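Local coordinates for protein LS-24 (PDB 3LP9) that probably binds hemin as a monomer and spermine as a dimer, mutually exclusively, and may act in the oxidative stress response and polyamine biosynthesis, at residues Asp69-Glu74 / Arg128-Tyr133. Residues are numbered along the deposited sequence; the frame is centred on the assembly and turned at random.
Sequences DTENNE and RGKEVY. With NA (sodium ion), chain G.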
loop_
_atom_site.group_PDB
_atom_site.type_symbol
_atom_site.label_atom_id
_atom_site.label_comp_id
_atom_site.label_asym_id
_atom_site.label_seq_id
_atom_site.Cartn_x
_atom_site.Cartn_y
_atom_site.Cartn_z
ATOM N N ASP A 69 17.488 10.187 2.943
ATOM C CA ASP A 69 18.667 9.355 2.702
ATOM C C ASP A 69 19.192 8.791 4.008
ATOM O O ASP A 69 19.113 9.431 5.052
ATOM C CB ASP A 69 19.731 10.194 2.043
ATOM C CG ASP A 69 19.936 11.551 2.726
ATOM O OD1 ASP A 69 19.045 12.446 2.637
ATOM O OD2 ASP A 69 21.037 11.742 3.267
ATOM N N THR A 70 19.724 7.565 3.958
ATOM C CA THR A 70 20.269 6.917 5.150
ATOM C C THR A 70 21.777 6.947 4.970
ATOM O O THR A 70 22.470 7.781 5.537
ATOM C CB THR A 70 19.662 5.477 5.319
ATOM O OG1 THR A 70 19.540 4.861 4.032
ATOM C CG2 THR A 70 18.260 5.544 5.909
ATOM N N GLU A 71 22.272 6.078 4.106
ATOM C CA GLU A 71 23.680 5.895 3.911
ATOM C C GLU A 71 23.886 5.233 2.576
ATOM O O GLU A 71 23.009 4.538 2.093
ATOM C CB GLU A 71 24.289 5.028 4.995
ATOM C CG GLU A 71 23.575 3.706 5.349
ATOM C CD GLU A 71 24.248 3.050 6.570
ATOM O OE1 GLU A 71 24.097 3.565 7.696
ATOM O OE2 GLU A 71 24.913 2.018 6.428
ATOM N N ASN A 72 25.058 5.467 1.981
ATOM C CA ASN A 72 25.370 4.907 0.677
ATOM C C ASN A 72 24.340 5.376 -0.350
ATOM O O ASN A 72 24.035 6.581 -0.415
ATOM C CB ASN A 72 25.475 3.377 0.779
ATOM C CG ASN A 72 26.663 2.961 1.597
ATOM O OD1 ASN A 72 27.708 3.531 1.447
ATOM N ND2 ASN A 72 26.489 2.026 2.503
ATOM N N ASN A 73 23.803 4.460 -1.138
ATOM C CA ASN A 73 22.805 4.862 -2.114
ATOM C C ASN A 73 21.421 4.434 -1.641
ATOM O O ASN A 73 20.584 4.129 -2.447
ATOM C CB ASN A 73 23.080 4.288 -3.527
ATOM C CG ASN A 73 24.470 4.636 -4.066
ATOM O OD1 ASN A 73 25.089 5.596 -3.647
ATOM N ND2 ASN A 73 24.942 3.850 -5.017
ATOM N N GLU A 74 21.183 4.432 -0.331
ATOM C CA GLU A 74 19.867 4.094 0.211
ATOM C C GLU A 74 19.093 5.250 0.831
ATOM O O GLU A 74 19.680 6.242 1.204
ATOM C CB GLU A 74 19.988 2.981 1.245
ATOM C CG GLU A 74 20.594 1.721 0.651
ATOM C CD GLU A 74 20.770 0.603 1.629
ATOM O OE1 GLU A 74 20.074 0.607 2.673
ATOM O OE2 GLU A 74 21.583 -0.294 1.338
ATOM N N ARG A 128 24.786 13.569 12.480
ATOM C CA ARG A 128 25.185 12.836 13.664
ATOM C C ARG A 128 24.773 11.361 13.709
ATOM O O ARG A 128 23.590 11.056 13.731
ATOM C CB ARG A 128 24.618 13.562 14.854
ATOM C CG ARG A 128 24.464 12.698 16.049
ATOM C CD ARG A 128 25.602 12.952 16.970
ATOM N NE ARG A 128 24.940 12.933 18.261
ATOM C CZ ARG A 128 24.763 14.024 18.999
ATOM N NH1 ARG A 128 25.251 15.206 18.583
ATOM N NH2 ARG A 128 24.096 13.921 20.140
ATOM N N GLY A 129 25.770 10.464 13.783
ATOM C CA GLY A 129 25.563 9.003 13.788
ATOM C C GLY A 129 24.535 8.563 12.751
ATOM O O GLY A 129 24.626 8.921 11.555
ATOM N N LYS A 130 23.567 7.773 13.209
ATOM C CA LYS A 130 22.454 7.339 12.327
ATOM C C LYS A 130 21.121 8.029 12.676
ATOM O O LYS A 130 20.036 7.462 12.481
ATOM C CB LYS A 130 22.336 5.812 12.382
ATOM C CG LYS A 130 23.623 5.106 12.086
ATOM C CD LYS A 130 23.328 3.670 11.911
ATOM C CE LYS A 130 24.315 2.956 10.996
ATOM N NZ LYS A 130 23.758 1.564 10.727
ATOM N N GLU A 131 21.233 9.251 13.206
ATOM C CA GLU A 131 20.066 10.014 13.636
ATOM C C GLU A 131 19.285 10.727 12.503
ATOM O O GLU A 131 19.837 11.063 11.475
ATOM C CB GLU A 131 20.426 10.954 14.783
ATOM C CG GLU A 131 20.858 10.215 16.059
ATOM C CD GLU A 131 21.255 11.134 17.170
ATOM O OE1 GLU A 131 20.758 12.279 17.196
ATOM O OE2 GLU A 131 22.090 10.726 18.010
ATOM N N VAL A 132 17.970 10.858 12.687
ATOM C CA VAL A 132 17.014 11.385 11.671
ATOM C C VAL A 132 15.965 12.217 12.428
ATOM O O VAL A 132 15.573 11.862 13.545
ATOM C CB VAL A 132 16.283 10.270 10.841
ATOM C CG1 VAL A 132 15.415 10.844 9.762
ATOM C CG2 VAL A 132 17.235 9.299 10.226
ATOM N N TYR A 133 15.556 13.336 11.850
ATOM C CA TYR A 133 14.425 14.115 12.345
ATOM C C TYR A 133 13.264 13.991 11.423
ATOM O O TYR A 133 13.386 14.202 10.235
ATOM C CB TYR A 133 14.789 15.593 12.515
ATOM C CG TYR A 133 15.969 15.783 13.460
ATOM C CD1 TYR A 133 15.778 16.173 14.807
ATOM C CD2 TYR A 133 17.273 15.560 13.010
ATOM C CE1 TYR A 133 16.866 16.324 15.647
ATOM C CE2 TYR A 133 18.347 15.691 13.845
ATOM C CZ TYR A 133 18.144 16.071 15.147
ATOM O OH TYR A 133 19.252 16.227 15.952
HETATM NA NA NA G . 18.103 14.414 4.317
HETATM O O HOH W 1 15.296 14.254 3.364
#
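The flat carboxylate of E71 meets the ammonium arm of K130 through OE1: K130 CE sits 3.4 Å from E71 OE1 and close to the carboxylate plane, while NZ is tilted out of that plane by about 30°. The two side chains join neighbouring blades of the four-bladed hemopexin β-propeller, linking the 69-74 hairpin loop of one to the 128-131 turn of the next. Because E71 OE1 lies 3.6 Å from K130 NZ, the salt bridge is long; the hydroxyl of Y145 hydrogen-bonds the same oxygen and is its stronger partner. Lysine suits this exposed corner, since its long side chain, stretched out past CG, reaches from one turn to the other.

Both turns are type II', with N72 and G129 at their second place, where phi is positive; glycine, with no CB, adopts this readily, asparagine less easily. Each closes with a backbone bond, E74 N to E71 O and E131 N to R128 O, both 3.0 Å. R125 also joins the two loops, its NE donating to the carbonyl of T70 and its NH1 to that of G129.

Behind this surface bridge D69 is buried; its charge is probably balanced by R11, which forms a salt bridge with OD2, and by a sodium ion 2.8 Å from D69 OD1.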